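Local coordinates for protein probable glucarate dehydratase (Mycobacterium smegmatis str. MC2 155, PDB 3VDG) that probably dehydrates glucarate or a related acid sugar, as a metal-dependent lyase of the enolase superfamily, at residues G161-V167 and A359-L365; P168-F174 and C369-W375; E207-S211 and F388-E392; G68-L72 and D145-V150. All blocks are in the same frame, centred on the assembly; numbering follows the deposited sequence. Where two conformers were deposited one is given.

Interaction 1 of 4, residues G161-V167 and A359-L365; sequences GAVRDAV and AAATPNL
Arg164 and Val163 reach from the loop ahead of strand 166-174 to the C-terminal end of helix 349-360, an example of a helix end closed by a distant part of the chain. The Arg164 guanidinium is the main bump. It slides into a hollow rimmed by carbonyls: in its own plane NH2 meets Thr362 O at 2.7 Å, almost straight at 174°, and NH1 meets Pro363 O at 3.1 Å, while a bent, weak bond joins NH2 to Ala359 O. Leu365 O lies over one face and Val163 CG2 over the other, both offset toward the rim; a bend at chi3 (63°) turns the group into this slot. Thr362 O is gripped from opposite faces of its plane by Arg164 NH2 and Leu365 N. Beside it, Val163 N donates to Ala360 O at 2.8 Å, and Val163 CG2 fits against Pro363 CA. Val167 then fills the shallow dip between two alanines, with CG1 3.6 Å from Ala359 CB and CG2 against Ala360. Strand 339-342 and helix 323-336 pack on the helix end, and Asn101 of the second subunit bonds to Gly161 O and packs on Val163 and Pro363.

Interaction 2 of 4, residues P168-F174 and C369-W375; sequences PFSAYLF and CDTHWPW. With ACT (acetate ion), chain E.
A buried bridge of backbone and aromatic rings joins strand 166-174 to the loop that follows helix 349-360, close to the bound sodium ion. The backbones meet once, at Phe169 and Cys369: Cys369 N bonds to Pro168 O and Ser170 N to Cys369 O, at 2.9 and 2.8 Å. Cys369 CB lies against Phe169 CD1, with its sulfur farther off above the ring face, and Thr371 crosses the same ring at about a right angle. Beyond this bridge the two segments part, and a water mediates, giving protons to Ser170 O and Thr371 O while accepting from Tyr172 N. Strand 166-174 pairs in parallel with strand 213-216 in the barrel domain, a modified TIM barrel in this superfamily. Here four rings gather. CG of Tyr172 stands anti to its backbone N (chi1 -157°), which carries CE2 to within 3.3 Å of His372 CE1, the ring planes inclined at 58°. Phe174 presents its edge to the face of Trp375 at 85°, and Trp375 NE1 donates to Tyr172 O at 2.9 Å, nearly along the C=O axis. His372 NE2 binds an acetate oxygen at 2.9 Å, with ND1 bonded to Ser344, so both ring nitrogens are engaged. Tyr172 OH bonds to Lys216, and Asp370 forms salt bridges with Lys214 and Arg242.

Interaction 3 of 4, residues E207-S211 and F388-E392; sequences EYGFS and FCDGE
Tyr208 sets its edge on Phe388, and Phe210 closes on the same ring, so three aromatic side chains form a cluster where helix 194-208 ends. The Tyr208 and Phe388 planes stand at 90° with centroids 5.5 Å apart, a T-shaped pair in which Tyr208 is the edge and Phe388 the face. CD1 of Tyr208 does the touching, 3.8 Å from Phe388 CB, which lies in the plane of the tyrosine ring. Phe210 approaches differently: its CE1 meets Phe388 CD1 and CE1, the centroids 5.9 Å apart in an oblique pairing. Its CB leaves the backbone away from the turn, but CG anti to the carbonyl carbon (chi1 -60°) brings the ring back, and Tyr208 CB rests over one of its faces. The backbones lie close together, Phe210 CA 3.6 Å from Gly391 CA. Glycines make that possible. Gly209 leaves the helix with positive phi, and Gly391 sits in the type I' turn from Cys389 to Glu392; neither has a side chain to hold the two backbones apart. Gly391 N makes a weak, bent bond to Tyr208 O at 2.8 Å, and a water joins Ser211 N to Gly391 O. The turn connects strands 388-389 and 392-394, Phe210 packs on Phe169 and Ala171 of strand 166-174, and Trp373 and Pro374 flank Tyr208 on the loop that precedes the hairpin.

Interaction 4 of 4, residues G68-L72 and D145-V150; sequences GLTGL and DVQGQV
Asp145 and Gln149, one turn apart on helix 131-151, reach across to the backbone of strand 70-75, an outer strand, within this chain, of the three-stranded antiparallel sheet in the N-terminal capping domain expected of an enolase-superfamily enzyme. The axes of strand 70-72 and helix 145-150 approach to 7.4 Å and cross at 132°, an example of a helix laid over a strand whose peptide groups its side chains bond.

Polar bonds come first. Asp145 OD2 accepts from Leu72 N at 2.9 Å through its anti lone pair, the one facing away from OD1; CG lies anti to the backbone N (chi1 -174°), which swings the carboxylate out toward the strand. Gln149 NE2 donates to Thr70 O at 3.0 Å, nearly straight at 171°, from above that carbonyl's plane but within its own amide plane. At the other end of this amide, OE1 accepts a proton from a water that in turn accepts from Thr70 N, so a single glutamine serves both polar atoms of the Thr70 backbone.

Apolar contact fills the space beside these bonds. Leu69 crosses Val150 at about a right angle, CD1 reaching to 3.8 Å from Val150 CB, and its CB touches Val146 CG1. Gly71 has no side chain, and Val146 CG2 sits 3.4 Å from Gly71 N.

The two polar side chains are also tied together. Asp145 OD1, bonded to Leu401 N as well, is met by Gln149 NE2 from above the carboxylate plane at 3.1 Å.

From the N terminus, interaction 4 closes first, linking strand 70-75 of the small antiparallel sheet to helix 131-151, and it is complete before the others open. The loop before strand 166-174 and the strand itself supply the first segments of interactions 1 and 2; the end of helix 194-208 supplies that of interaction 3. Their partners follow in the same order, 359-365, 369-375 and 388-392, so these three long closures cross rather than nest, each spanning most of the barrel-like domain. Interactions 1, 2 and 3 all touch one another: Cys369 packs against Val167 and Ala359, Phe169 N probably bonds to Gly391 O, and Val167 and Ala166 meet Glu392. Interaction 4 stays at least about 12 Å from them between nearest atoms.

Interaction 1 of 4, residues G161-V167 and A359-L365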
loop_
_atom_site.group_PDB
_atom_site.type_symbol
_atom_site.label_atom_id
_atom_site.label_comp_id
_atom_site.label_asym_id
_atom_site.label_seq_id
_atom_site.Cartn_x
_atom_site.Cartn_y
_atom_site.Cartn_z
ATOM N N GLY A 161 0.123 10.670 6.921
ATOM C CA GLY A 161 -0.271 11.561 7.993
ATOM C C GLY A 161 -1.234 10.933 8.979
ATOM O O GLY A 161 -2.049 10.079 8.620
ATOM N N ALA A 162 -1.141 11.370 10.227
ATOM C CA ALA A 162 -2.028 10.905 11.292
ATOM C C ALA A 162 -3.473 11.178 10.908
ATOM O O ALA A 162 -3.777 12.209 10.295
ATOM C CB ALA A 162 -1.704 11.622 12.601
ATOM N N VAL A 163 -4.361 10.262 11.282
ATOM C CA VAL A 163 -5.796 10.522 11.195
ATOM C C VAL A 163 -6.414 10.603 12.599
ATOM O O VAL A 163 -7.602 10.879 12.728
ATOM C CB VAL A 163 -6.556 9.458 10.366
ATOM C CG1 VAL A 163 -6.020 9.415 8.944
ATOM C CG2 VAL A 163 -6.467 8.078 11.022
ATOM N N ARG A 164 -5.618 10.345 13.636
ATOM C CA ARG A 164 -6.088 10.419 15.038
ATOM C C ARG A 164 -4.908 10.892 15.883
ATOM O O ARG A 164 -3.756 10.663 15.507
ATOM C CB ARG A 164 -6.634 9.068 15.539
ATOM C CG ARG A 164 -5.662 7.883 15.402
ATOM C CD ARG A 164 -6.325 6.540 15.733
ATOM N NE ARG A 164 -7.423 6.189 14.825
ATOM C CZ ARG A 164 -7.277 5.563 13.657
ATOM N NH1 ARG A 164 -8.341 5.315 12.913
ATOM N NH2 ARG A 164 -6.071 5.201 13.212
ATOM N N ASP A 165 -5.172 11.552 17.011
ATOM C CA ASP A 165 -4.049 12.112 17.758
ATOM C C ASP A 165 -3.508 11.160 18.823
ATOM O O ASP A 165 -2.447 11.403 19.396
ATOM C CB ASP A 165 -4.368 13.505 18.333
ATOM C CG ASP A 165 -5.420 13.471 19.423
ATOM O OD1 ASP A 165 -5.739 14.552 19.966
ATOM O OD2 ASP A 165 -5.929 12.376 19.741
ATOM N N ALA A 166 -4.206 10.058 19.059
ATOM C CA ALA A 166 -3.809 9.128 20.115
ATOM C C ALA A 166 -4.220 7.727 19.698
ATOM O O ALA A 166 -5.210 7.564 19.006
ATOM C CB ALA A 166 -4.521 9.499 21.415
ATOM N N VAL A 167 -3.471 6.726 20.133
ATOM C CA VAL A 167 -3.748 5.341 19.740
ATOM C C VAL A 167 -4.180 4.514 20.962
ATOM O O VAL A 167 -3.440 4.405 21.930
ATOM C CB VAL A 167 -2.496 4.696 19.132
ATOM C CG1 VAL A 167 -2.755 3.217 18.851
ATOM C CG2 VAL A 167 -2.119 5.425 17.836
ATOM N N ALA A 359 -0.222 3.053 13.708
ATOM C CA ALA A 359 -1.654 3.039 14.002
ATOM C C ALA A 359 -2.274 4.438 13.851
ATOM O O ALA A 359 -3.401 4.563 13.411
ATOM C CB ALA A 359 -1.892 2.510 15.401
ATOM N N ALA A 360 -1.540 5.485 14.222
ATOM C CA ALA A 360 -2.074 6.838 14.096
ATOM C C ALA A 360 -2.416 7.176 12.639
ATOM O O ALA A 360 -3.393 7.890 12.382
ATOM C CB ALA A 360 -1.101 7.854 14.668
ATOM N N ALA A 361 -1.609 6.669 11.701
ATOM C CA ALA A 361 -1.725 6.975 10.266
ATOM C C ALA A 361 -2.601 6.007 9.473
ATOM O O ALA A 361 -2.701 6.102 8.251
ATOM C CB ALA A 361 -0.332 7.035 9.634
ATOM N N THR A 362 -3.222 5.054 10.155
ATOM C CA THR A 362 -3.982 4.020 9.453
ATOM C C THR A 362 -5.478 4.240 9.669
ATOM O O THR A 362 -5.992 3.988 10.749
ATOM C CB THR A 362 -3.571 2.626 9.952
ATOM O OG1 THR A 362 -2.170 2.458 9.726
ATOM C CG2 THR A 362 -4.327 1.524 9.184
ATOM N N PRO A 363 -6.183 4.709 8.631
ATOM C CA PRO A 363 -7.601 5.049 8.823
ATOM C C PRO A 363 -8.419 3.862 9.352
ATOM O O PRO A 363 -9.241 4.036 10.253
ATOM C CB PRO A 363 -8.071 5.467 7.408
ATOM C CG PRO A 363 -6.813 5.791 6.668
ATOM C CD PRO A 363 -5.712 4.954 7.256
ATOM N N ASN A 364 -8.180 2.660 8.821
ATOM C CA ASN A 364 -9.025 1.498 9.177
ATOM C C ASN A 364 -8.506 0.668 10.366
ATOM O O ASN A 364 -8.998 -0.436 10.619
ATOM C CB ASN A 364 -9.294 0.588 7.958
ATOM C CG ASN A 364 -8.006 0.064 7.320
ATOM O OD1 ASN A 364 -7.018 0.783 7.245
ATOM N ND2 ASN A 364 -8.022 -1.190 6.842
ATOM N N LEU A 365 -7.510 1.174 11.090
ATOM C CA LEU A 365 -7.072 0.475 12.313
ATOM C C LEU A 365 -7.833 1.075 13.471
ATOM O O LEU A 365 -7.357 2.013 14.105
ATOM C CB LEU A 365 -5.565 0.589 12.556
ATOM C CG LEU A 365 -5.000 -0.611 13.345
ATOM C CD1 LEU A 365 -3.479 -0.606 13.404
ATOM C CD2 LEU A 365 -5.590 -0.693 14.746
#

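Interaction 2 of 4, residues P168-F174 and C369-W375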
loop_
_atom_site.group_PDB
_atom_site.type_symbol
_atom_site.label_atom_id
_atom_site.label_comp_id
_atom_site.label_asym_id
_atom_site.label_seq_id
_atom_site.Cartn_x
_atom_site.Cartn_y
_atom_site.Cartn_z
ATOM N N PRO A 168 -5.384 3.927 20.909
ATOM C CA PRO A 168 -5.884 3.123 22.030
ATOM C C PRO A 168 -5.288 1.717 22.035
ATOM O O PRO A 168 -5.108 1.115 20.972
ATOM C CB PRO A 168 -7.406 3.081 21.783
ATOM C CG PRO A 168 -7.556 3.293 20.318
ATOM C CD PRO A 168 -6.429 4.213 19.911
ATOM N N PHE A 169 -4.960 1.223 23.227
ATOM C CA PHE A 169 -4.407 -0.106 23.398
ATOM C C PHE A 169 -5.306 -0.926 24.317
ATOM O O PHE A 169 -6.145 -0.378 25.050
ATOM C CB PHE A 169 -3.009 -0.039 23.993
ATOM C CG PHE A 169 -1.966 0.446 23.030
ATOM C CD1 PHE A 169 -1.142 -0.454 22.357
ATOM C CD2 PHE A 169 -1.809 1.808 22.792
ATOM C CE1 PHE A 169 -0.178 -0.007 21.451
ATOM C CE2 PHE A 169 -0.845 2.261 21.899
ATOM C CZ PHE A 169 -0.034 1.355 21.225
ATOM N N SER A 170 -5.129 -2.243 24.274
ATOM C CA SER A 170 -5.906 -3.139 25.140
ATOM C C SER A 170 -5.093 -3.580 26.354
ATOM O O SER A 170 -3.866 -3.471 26.367
ATOM C CB SER A 170 -6.365 -4.367 24.360
ATOM O OG SER A 170 -5.243 -5.067 23.862
ATOM N N ALA A 171 -5.798 -4.056 27.379
ATOM C CA ALA A 171 -5.192 -4.701 28.543
ATOM C C ALA A 171 -4.946 -6.162 28.139
ATOM O O ALA A 171 -5.892 -6.884 27.817
ATOM C CB ALA A 171 -6.190 -4.656 29.702
ATOM N N TYR A 172 -3.688 -6.593 28.142
ATOM C CA TYR A 172 -3.335 -7.932 27.679
ATOM C C TYR A 172 -3.161 -8.841 28.910
ATOM O O TYR A 172 -2.110 -8.840 29.534
ATOM C CB TYR A 172 -2.023 -7.863 26.874
ATOM C CG TYR A 172 -1.813 -9.009 25.895
ATOM C CD1 TYR A 172 -2.395 -10.259 26.111
ATOM C CD2 TYR A 172 -1.014 -8.843 24.764
ATOM C CE1 TYR A 172 -2.201 -11.308 25.225
ATOM C CE2 TYR A 172 -0.816 -9.891 23.868
ATOM C CZ TYR A 172 -1.406 -11.118 24.105
ATOM O OH TYR A 172 -1.216 -12.155 23.222
ATOM N N LEU A 173 -4.218 -9.582 29.264
ATOM C CA LEU A 173 -4.253 -10.427 30.464
ATOM C C LEU A 173 -3.712 -11.847 30.195
ATOM O O LEU A 173 -3.935 -12.405 29.122
ATOM C CB LEU A 173 -5.713 -10.542 30.964
ATOM C CG LEU A 173 -6.487 -9.231 31.146
ATOM C CD1 LEU A 173 -7.848 -9.457 31.808
ATOM C CD2 LEU A 173 -5.675 -8.215 31.951
ATOM N N PHE A 174 -3.021 -12.414 31.186
ATOM C CA PHE A 174 -2.466 -13.762 31.097
ATOM C C PHE A 174 -2.731 -14.507 32.408
ATOM O O PHE A 174 -2.610 -13.945 33.492
ATOM C CB PHE A 174 -0.944 -13.702 30.980
ATOM C CG PHE A 174 -0.433 -13.286 29.622
ATOM C CD1 PHE A 174 -0.371 -11.940 29.269
ATOM C CD2 PHE A 174 0.041 -14.236 28.733
ATOM C CE1 PHE A 174 0.131 -11.555 28.039
ATOM C CE2 PHE A 174 0.553 -13.860 27.493
ATOM C CZ PHE A 174 0.595 -12.509 27.150
ATOM N N CYS A 369 -5.052 -1.595 19.883
ATOM C CA CYS A 369 -3.862 -2.427 19.635
ATOM C C CYS A 369 -3.455 -3.244 20.860
ATOM O O CYS A 369 -3.512 -2.758 21.985
ATOM C CB CYS A 369 -2.652 -1.553 19.239
ATOM S SG CYS A 369 -2.888 -0.602 17.705
ATOM N N ASP A 370 -2.996 -4.471 20.641
ATOM C CA ASP A 370 -2.346 -5.229 21.718
ATOM C C ASP A 370 -1.009 -4.590 22.105
ATOM O O ASP A 370 -0.311 -4.034 21.259
ATOM C CB ASP A 370 -2.065 -6.661 21.249
ATOM C CG ASP A 370 -3.348 -7.496 21.069
ATOM O OD1 ASP A 370 -4.427 -7.065 21.514
ATOM O OD2 ASP A 370 -3.252 -8.602 20.501
ATOM N N THR A 371 -0.645 -4.680 23.380
ATOM C CA THR A 371 0.727 -4.386 23.795
ATOM C C THR A 371 1.035 -5.206 25.041
ATOM O O THR A 371 0.135 -5.508 25.821
ATOM C CB THR A 371 0.933 -2.890 24.116
ATOM O OG1 THR A 371 2.289 -2.668 24.543
ATOM C CG2 THR A 371 -0.030 -2.441 25.226
ATOM N N HIS A 372 2.299 -5.583 25.199
ATOM C CA HIS A 372 2.779 -6.267 26.404
ATOM C C HIS A 372 3.333 -5.261 27.376
ATOM O O HIS A 372 3.912 -5.620 28.395
ATOM C CB HIS A 372 3.890 -7.241 26.037
ATOM C CG HIS A 372 3.405 -8.505 25.374
ATOM N ND1 HIS A 372 2.824 -8.511 24.156
ATOM C CD2 HIS A 372 3.427 -9.827 25.806
ATOM C CE1 HIS A 372 2.502 -9.776 23.818
ATOM N NE2 HIS A 372 2.872 -10.580 24.829
ATOM N N TRP A 373 3.147 -3.975 27.089
ATOM C CA TRP A 373 3.738 -2.915 27.938
ATOM C C TRP A 373 3.649 -3.067 29.454
ATOM O O TRP A 373 4.641 -2.859 30.156
ATOM C CB TRP A 373 3.189 -1.552 27.541
ATOM C CG TRP A 373 4.101 -0.418 27.931
ATOM C CD1 TRP A 373 3.887 0.554 28.903
ATOM C CD2 TRP A 373 5.410 -0.093 27.344
ATOM N NE1 TRP A 373 4.951 1.431 28.963
ATOM C CE2 TRP A 373 5.893 1.102 28.050
ATOM C CE3 TRP A 373 6.194 -0.644 26.332
ATOM C CZ2 TRP A 373 7.103 1.695 27.747
ATOM C CZ3 TRP A 373 7.423 -0.035 26.043
ATOM C CH2 TRP A 373 7.861 1.106 26.734
ATOM N N PRO A 374 2.451 -3.359 30.000
ATOM C CA PRO A 374 2.333 -3.437 31.465
ATOM C C PRO A 374 3.236 -4.498 32.092
ATOM O O PRO A 374 3.544 -4.423 33.278
ATOM C CB PRO A 374 0.864 -3.814 31.682
ATOM C CG PRO A 374 0.166 -3.346 30.440
ATOM C CD PRO A 374 1.156 -3.564 29.334
ATOM N N TRP A 375 3.666 -5.471 31.297
ATOM C CA TRP A 375 4.438 -6.582 31.825
ATOM C C TRP A 375 5.898 -6.303 31.936
ATOM O O TRP A 375 6.632 -7.113 32.494
ATOM C CB TRP A 375 4.215 -7.833 30.977
ATOM C CG TRP A 375 2.764 -8.252 31.018
ATOM C CD1 TRP A 375 1.852 -8.264 29.972
ATOM C CD2 TRP A 375 2.015 -8.732 32.190
ATOM N NE1 TRP A 375 0.614 -8.701 30.406
ATOM C CE2 TRP A 375 0.659 -9.013 31.729
ATOM C CE3 TRP A 375 2.332 -8.949 33.531
ATOM C CZ2 TRP A 375 -0.325 -9.481 32.588
ATOM C CZ3 TRP A 375 1.336 -9.433 34.380
ATOM C CH2 TRP A 375 0.040 -9.690 33.920
HETATM C C ACT E . 2.649 -14.521 24.309
HETATM O O ACT E . 3.184 -13.409 24.563
HETATM O OXT ACT E . 2.891 -15.529 25.007
HETATM C CH3 ACT E . 1.699 -14.668 23.152
HETATM O O HOH W 1 -1.677 -4.482 27.767
#

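Interaction 3 of 4, residues E207-S211 and F388-E392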
loop_
_atom_site.group_PDB
_atom_site.type_symbol
_atom_site.label_atom_id
_atom_site.label_comp_id
_atom_site.label_asym_id
_atom_site.label_seq_id
_atom_site.Cartn_x
_atom_site.Cartn_y
_atom_site.Cartn_z
ATOM N N GLU A 207 -4.069 1.337 36.413
ATOM C CA GLU A 207 -2.785 1.955 36.119
ATOM C C GLU A 207 -2.751 2.580 34.700
ATOM O O GLU A 207 -2.258 3.688 34.527
ATOM C CB GLU A 207 -1.664 0.934 36.354
ATOM C CG GLU A 207 -0.297 1.255 35.772
ATOM C CD GLU A 207 0.503 2.227 36.608
ATOM O OE1 GLU A 207 -0.041 2.773 37.593
ATOM O OE2 GLU A 207 1.685 2.447 36.269
ATOM N N TYR A 208 -3.321 1.905 33.706
ATOM C CA TYR A 208 -3.177 2.334 32.306
ATOM C C TYR A 208 -4.415 2.926 31.654
ATOM O O TYR A 208 -4.308 3.694 30.705
ATOM C CB TYR A 208 -2.637 1.176 31.451
ATOM C CG TYR A 208 -1.208 0.840 31.813
ATOM C CD1 TYR A 208 -0.153 1.515 31.227
ATOM C CD2 TYR A 208 -0.917 -0.127 32.758
ATOM C CE1 TYR A 208 1.159 1.238 31.563
ATOM C CE2 TYR A 208 0.404 -0.414 33.101
ATOM C CZ TYR A 208 1.431 0.271 32.491
ATOM O OH TYR A 208 2.745 -0.005 32.811
ATOM N N GLY A 209 -5.597 2.564 32.139
ATOM C CA GLY A 209 -6.833 3.112 31.586
ATOM C C GLY A 209 -7.339 2.408 30.337
ATOM O O GLY A 209 -8.232 2.921 29.666
ATOM N N PHE A 210 -6.792 1.223 30.028
ATOM C CA PHE A 210 -7.193 0.489 28.821
ATOM C C PHE A 210 -8.708 0.344 28.746
ATOM O O PHE A 210 -9.352 0.053 29.742
ATOM C CB PHE A 210 -6.539 -0.899 28.776
ATOM C CG PHE A 210 -5.043 -0.874 28.773
ATOM C CD1 PHE A 210 -4.343 -0.146 27.815
ATOM C CD2 PHE A 210 -4.320 -1.631 29.697
ATOM C CE1 PHE A 210 -2.956 -0.144 27.800
ATOM C CE2 PHE A 210 -2.939 -1.631 29.688
ATOM C CZ PHE A 210 -2.249 -0.889 28.739
ATOM N N SER A 211 -9.261 0.512 27.551
ATOM C CA SER A 211 -10.702 0.487 27.291
ATOM C C SER A 211 -11.177 -0.813 26.654
ATOM O O SER A 211 -12.365 -0.952 26.370
ATOM C CB SER A 211 -11.056 1.602 26.306
ATOM O OG SER A 211 -10.526 1.292 25.020
ATOM N N PHE A 388 1.008 6.493 28.729
ATOM C CA PHE A 388 -0.350 6.014 28.555
ATOM C C PHE A 388 -1.289 6.877 29.385
ATOM O O PHE A 388 -1.023 7.151 30.551
ATOM C CB PHE A 388 -0.468 4.571 29.012
ATOM C CG PHE A 388 0.142 3.591 28.064
ATOM C CD1 PHE A 388 -0.663 2.860 27.196
ATOM C CD2 PHE A 388 1.520 3.436 27.999
ATOM C CE1 PHE A 388 -0.096 1.951 26.304
ATOM C CE2 PHE A 388 2.089 2.534 27.110
ATOM C CZ PHE A 388 1.286 1.794 26.263
ATOM N N CYS A 389 -2.386 7.306 28.788
ATOM C CA CYS A 389 -3.374 8.070 29.528
ATOM C C CYS A 389 -4.731 7.639 29.041
ATOM O O CYS A 389 -5.026 7.687 27.835
ATOM C CB CYS A 389 -3.185 9.583 29.334
ATOM S SG CYS A 389 -4.470 10.558 30.178
ATOM N N ASP A 390 -5.556 7.168 29.967
ATOM C CA ASP A 390 -6.864 6.667 29.600
ATOM C C ASP A 390 -6.767 5.624 28.489
ATOM O O ASP A 390 -7.617 5.569 27.592
ATOM C CB ASP A 390 -7.778 7.814 29.151
ATOM C CG ASP A 390 -8.049 8.813 30.262
ATOM O OD1 ASP A 390 -7.857 8.455 31.444
ATOM O OD2 ASP A 390 -8.447 9.955 29.956
ATOM N N GLY A 391 -5.740 4.785 28.556
ATOM C CA GLY A 391 -5.698 3.601 27.678
ATOM C C GLY A 391 -5.082 3.897 26.306
ATOM O O GLY A 391 -5.034 3.025 25.461
ATOM N N GLU A 392 -4.604 5.126 26.091
ATOM C CA GLU A 392 -4.105 5.505 24.775
ATOM C C GLU A 392 -2.779 6.238 24.886
ATOM O O GLU A 392 -2.427 6.764 25.950
ATOM C CB GLU A 392 -5.143 6.351 24.032
ATOM C CG GLU A 392 -5.535 7.598 24.804
ATOM C CD GLU A 392 -6.574 8.446 24.102
ATOM O OE1 GLU A 392 -6.649 9.649 24.426
ATOM O OE2 GLU A 392 -7.309 7.915 23.238
HETATM O O HOH W 2 -7.949 1.510 25.203
#

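Interaction 4 of 4, residues G68-L72 and D145-V150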
loop_
_atom_site.group_PDB
_atom_site.type_symbol
_atom_site.label_atom_id
_atom_site.label_comp_id
_atom_site.label_asym_id
_atom_site.label_seq_id
_atom_site.Cartn_x
_atom_site.Cartn_y
_atom_site.Cartn_z
ATOM N N GLY A 68 25.508 11.983 10.030
ATOM C CA GLY A 68 25.577 11.909 11.495
ATOM C C GLY A 68 24.216 11.792 12.185
ATOM O O GLY A 68 24.103 12.029 13.373
ATOM N N LEU A 69 23.166 11.439 11.454
ATOM C CA LEU A 69 21.863 11.181 12.094
ATOM C C LEU A 69 21.726 9.675 12.300
ATOM O O LEU A 69 22.133 8.901 11.446
ATOM C CB LEU A 69 20.709 11.667 11.220
ATOM C CG LEU A 69 20.714 13.162 10.930
ATOM C CD1 LEU A 69 19.607 13.495 9.944
ATOM C CD2 LEU A 69 20.553 13.943 12.223
ATOM N N THR A 70 21.162 9.257 13.425
ATOM C CA THR A 70 21.047 7.813 13.713
ATOM C C THR A 70 19.574 7.455 13.823
ATOM O O THR A 70 18.825 8.136 14.525
ATOM C CB THR A 70 21.781 7.440 15.029
ATOM O OG1 THR A 70 23.194 7.591 14.833
ATOM C CG2 THR A 70 21.495 5.983 15.437
ATOM N N GLY A 71 19.162 6.395 13.134
ATOM C CA GLY A 71 17.765 5.934 13.210
ATOM C C GLY A 71 17.673 4.691 14.106
ATOM O O GLY A 71 18.633 3.915 14.221
ATOM N N LEU A 72 16.507 4.479 14.708
ATOM C CA LEU A 72 16.324 3.376 15.652
ATOM C C LEU A 72 15.301 2.389 15.102
ATOM O O LEU A 72 14.306 2.789 14.493
ATOM C CB LEU A 72 15.813 3.907 17.008
ATOM C CG LEU A 72 16.716 4.948 17.690
ATOM C CD1 LEU A 72 16.091 5.401 19.017
ATOM C CD2 LEU A 72 18.094 4.337 17.867
ATOM N N ASP A 145 12.817 6.661 10.612
ATOM C CA ASP A 145 13.230 7.530 11.714
ATOM C C ASP A 145 14.225 8.587 11.171
ATOM O O ASP A 145 14.063 9.779 11.420
ATOM C CB ASP A 145 13.842 6.669 12.843
ATOM C CG ASP A 145 14.178 7.455 14.121
ATOM O OD1 ASP A 145 13.734 8.615 14.305
ATOM O OD2 ASP A 145 14.904 6.877 14.971
ATOM N N VAL A 146 15.239 8.160 10.417
ATOM C CA VAL A 146 16.169 9.124 9.805
ATOM C C VAL A 146 15.450 10.053 8.816
ATOM O O VAL A 146 15.639 11.271 8.851
ATOM C CB VAL A 146 17.380 8.448 9.122
ATOM C CG1 VAL A 146 18.325 9.515 8.546
ATOM C CG2 VAL A 146 18.149 7.588 10.138
ATOM N N GLN A 147 14.587 9.499 7.970
ATOM C CA GLN A 147 13.838 10.358 7.040
ATOM C C GLN A 147 13.137 11.465 7.819
ATOM O O GLN A 147 13.163 12.629 7.418
ATOM C CB GLN A 147 12.792 9.548 6.272
ATOM C CG GLN A 147 13.382 8.599 5.236
ATOM C CD GLN A 147 12.305 7.836 4.501
ATOM O OE1 GLN A 147 11.196 8.327 4.357
ATOM N NE2 GLN A 147 12.631 6.643 4.017
ATOM N N GLY A 148 12.467 11.088 8.909
ATOM C CA GLY A 148 11.707 12.066 9.705
ATOM C C GLY A 148 12.642 13.097 10.315
ATOM O O GLY A 148 12.359 14.291 10.311
ATOM N N GLN A 149 13.785 12.648 10.825
ATOM C CA GLN A 149 14.708 13.579 11.453
ATOM C C GLN A 149 15.251 14.581 10.443
ATOM O O GLN A 149 15.344 15.772 10.712
ATOM C CB GLN A 149 15.879 12.845 12.102
ATOM C CG GLN A 149 15.486 12.033 13.332
ATOM C CD GLN A 149 16.666 11.240 13.825
ATOM O OE1 GLN A 149 17.745 11.806 14.021
ATOM N NE2 GLN A 149 16.495 9.918 13.980
ATOM N N VAL A 150 15.624 14.102 9.275
ATOM C CA VAL A 150 16.232 14.999 8.302
ATOM C C VAL A 150 15.214 15.958 7.657
ATOM O O VAL A 150 15.565 17.074 7.285
ATOM C CB VAL A 150 17.071 14.213 7.260
ATOM C CG1 VAL A 150 16.173 13.652 6.182
ATOM C CG2 VAL A 150 18.156 15.112 6.662
HETATM O O HOH W 3 20.148 11.232 15.185
#